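Local coordinates for heme oxygenase 1 (Neisseria meningitidis, PDB 1P3U) that binds heme and activates oxygen at its iron to open the porphyrin ring, the heme oxygenase reaction that frees iron and carbon monoxide, at the protoporphyrin IX containing Fe and nitric oxide site. Numbering follows the deposited sequence.

The protoporphyrin IX containing Fe and nitric oxide site. Residues 16, 23, 26-27, 30-31, 52, 112-113, 116-117, 119-121, 123-124, 153, 181, 184. With HEM (protoporphyrin IX containing Fe), chain B; NO (nitric oxide), chain C.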
ATOM      1  N   LYS A  16      -7.677  -4.126 -11.032  1.00 26.56           N
ATOM      2  CA  LYS A  16      -7.093  -5.373 -10.561  1.00 26.68           C
ATOM      3  C   LYS A  16      -6.485  -6.168 -11.713  1.00 26.54           C
ATOM      4  O   LYS A  16      -5.318  -6.553 -11.663  1.00 26.14           O
ATOM      5  CB  LYS A  16      -8.161  -6.210  -9.854  1.00 27.50           C
ATOM      6  CG  LYS A  16      -7.683  -7.571  -9.375  1.00 28.27           C
ATOM      7  CD  LYS A  16      -8.760  -8.245  -8.535  1.00 29.26           C
ATOM      8  CE  LYS A  16      -8.413  -9.692  -8.215  1.00 30.01           C
ATOM      9  NZ  LYS A  16      -7.061  -9.827  -7.610  1.00 30.58           N
ATOM     10  N   HIS A  23       1.511  -6.550  -9.039  1.00 16.16           N
ATOM     11  CA  HIS A  23       1.235  -6.774  -7.629  1.00 16.57           C
ATOM     12  C   HIS A  23       1.965  -8.025  -7.169  1.00 16.51           C
ATOM     13  O   HIS A  23       2.604  -8.033  -6.118  1.00 16.29           O
ATOM     14  CB  HIS A  23      -0.252  -6.977  -7.376  1.00 16.97           C
ATOM     15  CG  HIS A  23      -0.554  -7.471  -5.996  1.00 17.85           C
ATOM     16  ND1 HIS A  23      -0.451  -8.799  -5.639  1.00 18.21           N
ATOM     17  CD2 HIS A  23      -0.893  -6.803  -4.870  1.00 18.17           C
ATOM     18  CE1 HIS A  23      -0.716  -8.926  -4.350  1.00 18.76           C
ATOM     19  NE2 HIS A  23      -0.988  -7.728  -3.858  1.00 18.89           N
ATOM     20  N   VAL A  26       5.483  -7.499  -6.572  1.00 15.06           N
ATOM     21  CA  VAL A  26       5.734  -6.809  -5.310  1.00 15.06           C
ATOM     22  C   VAL A  26       5.703  -7.827  -4.172  1.00 15.12           C
ATOM     23  O   VAL A  26       6.601  -7.859  -3.329  1.00 14.78           O
ATOM     24  CB  VAL A  26       4.685  -5.702  -5.073  1.00 14.64           C
ATOM     25  CG1 VAL A  26       4.752  -5.197  -3.627  1.00 14.70           C
ATOM     26  CG2 VAL A  26       4.935  -4.571  -6.045  1.00 15.33           C
ATOM     27  N   ASP A  27       4.673  -8.668  -4.179  1.00 15.06           N
ATOM     28  CA  ASP A  27       4.500  -9.735  -3.193  1.00 15.18           C
ATOM     29  C   ASP A  27       5.814 -10.531  -3.138  1.00 14.90           C
ATOM     30  O   ASP A  27       6.432 -10.671  -2.081  1.00 14.98           O
ATOM     31  CB  ASP A  27       3.352 -10.653  -3.653  1.00 16.18           C
ATOM     32  CG  ASP A  27       3.115 -11.849  -2.731  1.00 17.49           C
ATOM     33  OD1 ASP A  27       4.041 -12.275  -2.003  1.00 17.91           O
ATOM     34  OD2 ASP A  27       1.981 -12.385  -2.765  1.00 18.23           O
ATOM     35  N   VAL A  30       8.847  -8.435  -1.790  1.00 12.59           N
ATOM     36  CA  VAL A  30       8.748  -8.227  -0.347  1.00 13.06           C
ATOM     37  C   VAL A  30       9.161  -9.502   0.399  1.00 13.71           C
ATOM     38  O   VAL A  30       9.982  -9.466   1.314  1.00 14.08           O
ATOM     39  CB  VAL A  30       7.310  -7.858   0.069  1.00 12.94           C
ATOM     40  CG1 VAL A  30       7.141  -7.974   1.589  1.00 13.46           C
ATOM     41  CG2 VAL A  30       7.006  -6.441  -0.383  1.00 13.12           C
ATOM     42  N   MET A  31       8.600 -10.630   0.004  1.00 14.16           N
ATOM     43  CA  MET A  31       8.945 -11.868   0.686  1.00 14.99           C
ATOM     44  C   MET A  31      10.413 -12.235   0.473  1.00 14.67           C
ATOM     45  O   MET A  31      11.066 -12.745   1.384  1.00 14.40           O
ATOM     46  CB  MET A  31       8.019 -12.995   0.227  1.00 16.49           C
ATOM     47  CG  MET A  31       6.547 -12.768   0.618  1.00 17.83           C
ATOM     48  SD  MET A  31       6.319 -12.344   2.373  1.00 20.76           S
ATOM     49  CE  MET A  31       6.574 -13.947   3.164  1.00 20.30           C
ATOM     50  N   PHE A  52       5.757   4.767   1.668  1.00 16.65           N
ATOM     51  CA  PHE A  52       4.614   4.620   0.791  1.00 17.17           C
ATOM     52  C   PHE A  52       3.370   5.268   1.372  1.00 17.07           C
ATOM     53  O   PHE A  52       2.659   5.989   0.672  1.00 16.88           O
ATOM     54  CB  PHE A  52       4.319   3.149   0.505  1.00 17.23           C
ATOM     55  CG  PHE A  52       3.246   2.953  -0.518  1.00 18.13           C
ATOM     56  CD1 PHE A  52       3.487   3.252  -1.852  1.00 18.50           C
ATOM     57  CD2 PHE A  52       1.979   2.536  -0.144  1.00 19.24           C
ATOM     58  CE1 PHE A  52       2.477   3.143  -2.800  1.00 19.09           C
ATOM     59  CE2 PHE A  52       0.956   2.423  -1.090  1.00 18.95           C
ATOM     60  CZ  PHE A  52       1.208   2.729  -2.416  1.00 18.96           C
ATOM     61  N   TYR A 112      -6.103   3.350  -5.012  1.00 18.66           N
ATOM     62  CA  TYR A 112      -6.496   1.951  -5.201  1.00 18.52           C
ATOM     63  C   TYR A 112      -5.379   1.044  -4.686  1.00 18.49           C
ATOM     64  O   TYR A 112      -5.620   0.059  -3.987  1.00 18.25           O
ATOM     65  CB  TYR A 112      -6.734   1.664  -6.685  1.00 18.59           C
ATOM     66  CG  TYR A 112      -6.689   0.189  -7.017  1.00 19.23           C
ATOM     67  CD1 TYR A 112      -7.731  -0.662  -6.644  1.00 19.31           C
ATOM     68  CD2 TYR A 112      -5.572  -0.365  -7.637  1.00 18.74           C
ATOM     69  CE1 TYR A 112      -7.656  -2.034  -6.874  1.00 19.75           C
ATOM     70  CE2 TYR A 112      -5.486  -1.736  -7.876  1.00 19.45           C
ATOM     71  CZ  TYR A 112      -6.530  -2.562  -7.488  1.00 19.42           C
ATOM     72  OH  TYR A 112      -6.445  -3.916  -7.704  1.00 20.01           O
ATOM     73  N   CYS A 113      -4.152   1.397  -5.040  1.00 18.49           N
ATOM     74  CA  CYS A 113      -2.990   0.626  -4.636  1.00 18.68           C
ATOM     75  C   CYS A 113      -2.881   0.556  -3.109  1.00 18.52           C
ATOM     76  O   CYS A 113      -2.769  -0.527  -2.539  1.00 18.46           O
ATOM     77  CB  CYS A 113      -1.730   1.254  -5.233  1.00 18.98           C
ATOM     78  SG  CYS A 113      -0.215   0.355  -4.888  1.00 19.94           S
ATOM     79  N   GLY A 116      -6.069  -1.191  -1.453  1.00 20.96           N
ATOM     80  CA  GLY A 116      -6.102  -2.608  -1.747  1.00 21.71           C
ATOM     81  C   GLY A 116      -5.089  -3.327  -0.871  1.00 22.05           C
ATOM     82  O   GLY A 116      -5.318  -4.457  -0.439  1.00 22.17           O
ATOM     83  N   SER A 117      -3.962  -2.672  -0.602  1.00 22.25           N
ATOM     84  CA  SER A 117      -2.927  -3.282   0.232  1.00 22.83           C
ATOM     85  C   SER A 117      -3.470  -3.552   1.627  1.00 23.31           C
ATOM     86  O   SER A 117      -2.985  -4.436   2.334  1.00 23.35           O
ATOM     87  CB  SER A 117      -1.687  -2.380   0.326  1.00 22.86           C
ATOM     88  OG  SER A 117      -1.894  -1.278   1.190  1.00 23.32           O
ATOM     89  N   LEU A 119      -6.610  -4.464   2.191  1.00 24.47           N
ATOM     90  CA  LEU A 119      -7.423  -5.662   2.039  1.00 24.55           C
ATOM     91  C   LEU A 119      -6.543  -6.912   2.089  1.00 24.46           C
ATOM     92  O   LEU A 119      -6.847  -7.874   2.798  1.00 24.98           O
ATOM     93  CB  LEU A 119      -8.166  -5.639   0.699  1.00 24.31           C
ATOM     94  CG  LEU A 119      -8.792  -6.975   0.277  1.00 23.91           C
ATOM     95  CD1 LEU A 119     -10.037  -7.254   1.115  1.00 23.77           C
ATOM     96  CD2 LEU A 119      -9.136  -6.941  -1.196  1.00 23.84           C
ATOM     97  N   GLY A 120      -5.446  -6.888   1.337  1.00 24.35           N
ATOM     98  CA  GLY A 120      -4.563  -8.043   1.282  1.00 23.80           C
ATOM     99  C   GLY A 120      -3.505  -8.170   2.361  1.00 23.48           C
ATOM    100  O   GLY A 120      -2.680  -9.083   2.311  1.00 23.92           O
ATOM    101  N   ALA A 121      -3.531  -7.281   3.348  1.00 22.80           N
ATOM    102  CA  ALA A 121      -2.544  -7.305   4.421  1.00 22.68           C
ATOM    103  C   ALA A 121      -2.692  -8.469   5.400  1.00 22.32           C
ATOM    104  O   ALA A 121      -1.897  -8.602   6.325  1.00 22.38           O
ATOM    105  CB  ALA A 121      -2.583  -5.980   5.184  1.00 22.58           C
ATOM    106  N   PHE A 123      -2.064 -11.653   5.074  1.00 21.40           N
ATOM    107  CA  PHE A 123      -0.886 -12.520   5.071  1.00 21.28           C
ATOM    108  C   PHE A 123       0.245 -11.916   5.896  1.00 21.02           C
ATOM    109  O   PHE A 123       0.809 -12.570   6.774  1.00 20.85           O
ATOM    110  CB  PHE A 123      -0.408 -12.759   3.637  1.00 21.53           C
ATOM    111  CG  PHE A 123       0.775 -13.686   3.537  1.00 21.85           C
ATOM    112  CD1 PHE A 123       0.597 -15.067   3.538  1.00 22.01           C
ATOM    113  CD2 PHE A 123       2.067 -13.175   3.448  1.00 21.74           C
ATOM    114  CE1 PHE A 123       1.694 -15.930   3.448  1.00 22.31           C
ATOM    115  CE2 PHE A 123       3.172 -14.030   3.357  1.00 22.20           C
ATOM    116  CZ  PHE A 123       2.981 -15.412   3.356  1.00 22.15           C
ATOM    117  N   LEU A 124       0.588 -10.665   5.612  1.00 20.58           N
ATOM    118  CA  LEU A 124       1.650  -9.997   6.355  1.00 20.54           C
ATOM    119  C   LEU A 124       1.341  -9.936   7.852  1.00 20.66           C
ATOM    120  O   LEU A 124       2.228 -10.113   8.683  1.00 20.26           O
ATOM    121  CB  LEU A 124       1.853  -8.577   5.825  1.00 20.28           C
ATOM    122  CG  LEU A 124       2.415  -8.487   4.408  1.00 20.29           C
ATOM    123  CD1 LEU A 124       2.402  -7.029   3.937  1.00 20.74           C
ATOM    124  CD2 LEU A 124       3.830  -9.041   4.401  1.00 20.73           C
ATOM    125  N   TRP A 153     -13.559  -3.239   2.355  1.00 27.49           N
ATOM    126  CA  TRP A 153     -13.107  -3.129   0.972  1.00 27.32           C
ATOM    127  C   TRP A 153     -14.264  -3.039  -0.025  1.00 27.64           C
ATOM    128  O   TRP A 153     -14.257  -2.190  -0.919  1.00 27.52           O
ATOM    129  CB  TRP A 153     -12.201  -4.321   0.641  1.00 26.58           C
ATOM    130  CG  TRP A 153     -11.792  -4.430  -0.794  1.00 25.90           C
ATOM    131  CD1 TRP A 153     -12.147  -5.415  -1.668  1.00 25.59           C
ATOM    132  CD2 TRP A 153     -10.911  -3.556  -1.512  1.00 25.62           C
ATOM    133  NE1 TRP A 153     -11.538  -5.216  -2.882  1.00 25.59           N
ATOM    134  CE2 TRP A 153     -10.772  -4.082  -2.817  1.00 25.19           C
ATOM    135  CE3 TRP A 153     -10.221  -2.378  -1.179  1.00 25.33           C
ATOM    136  CZ2 TRP A 153      -9.971  -3.475  -3.792  1.00 25.18           C
ATOM    137  CZ3 TRP A 153      -9.425  -1.773  -2.150  1.00 25.22           C
ATOM    138  CH2 TRP A 153      -9.307  -2.326  -3.441  1.00 24.92           C
ATOM    139  N   PHE A 181       2.748   1.030  -7.651  1.00 16.79           N
ATOM    140  CA  PHE A 181       3.424  -0.238  -7.381  1.00 16.41           C
ATOM    141  C   PHE A 181       4.899  -0.100  -7.738  1.00 16.43           C
ATOM    142  O   PHE A 181       5.771  -0.617  -7.035  1.00 16.33           O
ATOM    143  CB  PHE A 181       2.812  -1.376  -8.214  1.00 15.79           C
ATOM    144  CG  PHE A 181       1.565  -1.978  -7.620  1.00 15.73           C
ATOM    145  CD1 PHE A 181       0.347  -1.901  -8.303  1.00 15.71           C
ATOM    146  CD2 PHE A 181       1.610  -2.662  -6.414  1.00 15.73           C
ATOM    147  CE1 PHE A 181      -0.801  -2.503  -7.787  1.00 15.97           C
ATOM    148  CE2 PHE A 181       0.470  -3.268  -5.888  1.00 15.58           C
ATOM    149  CZ  PHE A 181      -0.744  -3.189  -6.581  1.00 15.69           C
ATOM    150  N   TYR A 184       6.695   1.702  -5.075  1.00 14.92           N
ATOM    151  CA  TYR A 184       6.863   0.839  -3.915  1.00 14.67           C
ATOM    152  C   TYR A 184       8.150   0.023  -4.053  1.00 14.93           C
ATOM    153  O   TYR A 184       8.964  -0.027  -3.129  1.00 14.08           O
ATOM    154  CB  TYR A 184       5.670  -0.114  -3.761  1.00 14.34           C
ATOM    155  CG  TYR A 184       5.650  -0.823  -2.419  1.00 13.98           C
ATOM    156  CD1 TYR A 184       5.099  -0.218  -1.300  1.00 14.57           C
ATOM    157  CD2 TYR A 184       6.206  -2.097  -2.269  1.00 13.98           C
ATOM    158  CE1 TYR A 184       5.091  -0.858  -0.059  1.00 14.36           C
ATOM    159  CE2 TYR A 184       6.207  -2.738  -1.040  1.00 14.46           C
ATOM    160  CZ  TYR A 184       5.649  -2.117   0.059  1.00 14.70           C
ATOM    161  OH  TYR A 184       5.647  -2.764   1.267  1.00 15.03           O
TER
HETATM  162  CHA HEM B 300      -4.808  -7.657  -2.665  1.00 20.38           C
HETATM  163  CHB HEM B 300      -1.316 -10.557  -1.007  1.00 20.25           C
HETATM  164  CHC HEM B 300       1.659  -6.726  -0.689  1.00 19.70           C
HETATM  165  CHD HEM B 300      -1.634  -3.988  -2.943  1.00 19.26           C
HETATM  166  C1A HEM B 300      -4.133  -8.746  -2.147  1.00 20.48           C
HETATM  167  C2A HEM B 300      -4.761 -10.069  -1.955  1.00 21.22           C
HETATM  168  C3A HEM B 300      -3.762 -10.878  -1.553  1.00 20.72           C
HETATM  169  C4A HEM B 300      -2.544 -10.078  -1.463  1.00 20.39           C
HETATM  170  CMA HEM B 300      -3.919 -12.366  -1.305  1.00 21.26           C
HETATM  171  CAA HEM B 300      -6.243 -10.406  -2.145  1.00 21.69           C
HETATM  172  CBA HEM B 300      -6.991 -10.343  -0.827  1.00 23.00           C
HETATM  173  CGA HEM B 300      -8.481 -10.570  -0.991  1.00 23.80           C
HETATM  174  O1A HEM B 300      -9.173 -10.739   0.038  1.00 24.51           O
HETATM  175  O2A HEM B 300      -8.961 -10.575  -2.146  1.00 24.51           O
HETATM  176  C1B HEM B 300      -0.169  -9.755  -0.858  1.00 19.99           C
HETATM  177  C2B HEM B 300       1.054 -10.209  -0.218  1.00 19.54           C
HETATM  178  C3B HEM B 300       1.878  -9.144  -0.072  1.00 19.70           C
HETATM  179  C4B HEM B 300       1.137  -8.012  -0.631  1.00 19.75           C
HETATM  180  CMB HEM B 300       1.312 -11.645   0.232  1.00 20.20           C
HETATM  181  CAB HEM B 300       3.160  -9.046   0.506  1.00 19.71           C
HETATM  182  CBB HEM B 300       4.165 -10.087   0.557  1.00 19.21           C
HETATM  183  C1C HEM B 300       0.998  -5.633  -1.244  1.00 19.44           C
HETATM  184  C2C HEM B 300       1.584  -4.309  -1.362  1.00 19.53           C
HETATM  185  C3C HEM B 300       0.698  -3.548  -2.070  1.00 19.84           C
HETATM  186  C4C HEM B 300      -0.460  -4.412  -2.314  1.00 19.43           C
HETATM  187  CMC HEM B 300       2.875  -3.844  -0.683  1.00 19.82           C
HETATM  188  CAC HEM B 300       0.825  -2.235  -2.535  1.00 20.12           C
HETATM  189  CBC HEM B 300       1.756  -1.204  -2.105  1.00 20.58           C
HETATM  190  C1D HEM B 300      -2.783  -4.775  -3.117  1.00 19.24           C
HETATM  191  C2D HEM B 300      -3.975  -4.369  -3.860  1.00 19.62           C
HETATM  192  C3D HEM B 300      -4.867  -5.377  -3.747  1.00 19.92           C
HETATM  193  C4D HEM B 300      -4.221  -6.422  -2.964  1.00 20.18           C
HETATM  194  CMD HEM B 300      -4.189  -3.033  -4.556  1.00 18.92           C
HETATM  195  CAD HEM B 300      -6.302  -5.324  -4.248  1.00 20.51           C
HETATM  196  CBD HEM B 300      -6.601  -6.327  -5.340  1.00 21.45           C
HETATM  197  CGD HEM B 300      -8.033  -6.237  -5.809  1.00 22.28           C
HETATM  198  O1D HEM B 300      -8.351  -5.293  -6.564  1.00 22.13           O
HETATM  199  O2D HEM B 300      -8.839  -7.105  -5.411  1.00 22.76           O
HETATM  200  NA  HEM B 300      -2.791  -8.763  -1.834  1.00 20.07           N
HETATM  201  NB  HEM B 300      -0.111  -8.388  -1.113  1.00 19.69           N
HETATM  202  NC  HEM B 300      -0.247  -5.698  -1.816  1.00 19.45           N
HETATM  203  ND  HEM B 300      -2.927  -6.071  -2.639  1.00 19.60           N
HETATM  204 FE   HEM B 300      -1.525  -7.228  -1.857  1.00 19.59          FE
HETATM  205  N    NO C 400      -1.870  -6.937  -0.333  1.00 20.20           N
HETATM  206  O    NO C 400      -1.479  -6.691   0.743  1.00 21.18           O
HETATM  207  O   HOH W   1     -11.491  -7.291  -5.046  1.00 27.96           O
HETATM  208  O   HOH W   2      -8.077 -10.364   2.544  1.00 28.51           O
HETATM  209  O   HOH W   3      -0.401  -4.927   2.652  1.00 36.30           O
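Held between the proximal helix 11-32 and the distal helix 104-119, the heme of this heme oxygenase carries nitric oxide as a diatomic ligand standing in for oxygen. Metal coordination sets the axis: proximal His23, its CG anti to the backbone N (chi1 169°), points NE2 at FE from 2.1 Å, and the NO nitrogen binds opposite, with N-FE-NE2 nearly straight at 176°. On the distal side the backbone comes close because Gly116 and Gly120 have no side chains. Gly120 CA lies over the pyrrole ring containing NA, 3.6 Å from its centroid, while Ser117 sets CB over the face of the NC pyrrole. The NO oxygen lies 3.1 Å from the carbonyl O of Ser117, a pair with no donor on the protein side; a water joins the two instead, 2.8 Å from the NO O. Such ordered water could supply the proton needed in oxygen activation.

Polar contacts fix one propionate. The phenol OH of Tyr112 donates to HEM O1D, which lies at the ring's edge and in its plane, while one face of the same ring meets methyl CMD. Lys16 runs its extended CB-CG-CD stretch alongside this carboxylate and bends only at chi4 (53°), leaving NZ in a long salt bridge of 3.9 Å to O2D. A water links O2D to Trp153 NE1; the other propionate reaches Leu119 O through water.

Apolar packing holds the rim. Phe181 brings its CE2 edge to vinyl carbon CAC, its ring backed by Cys113 SG over the centre of one face. Tyr184 turns a face to methyl CMC, which sits off-centre toward the phenol end, 3.4 Å from CZ.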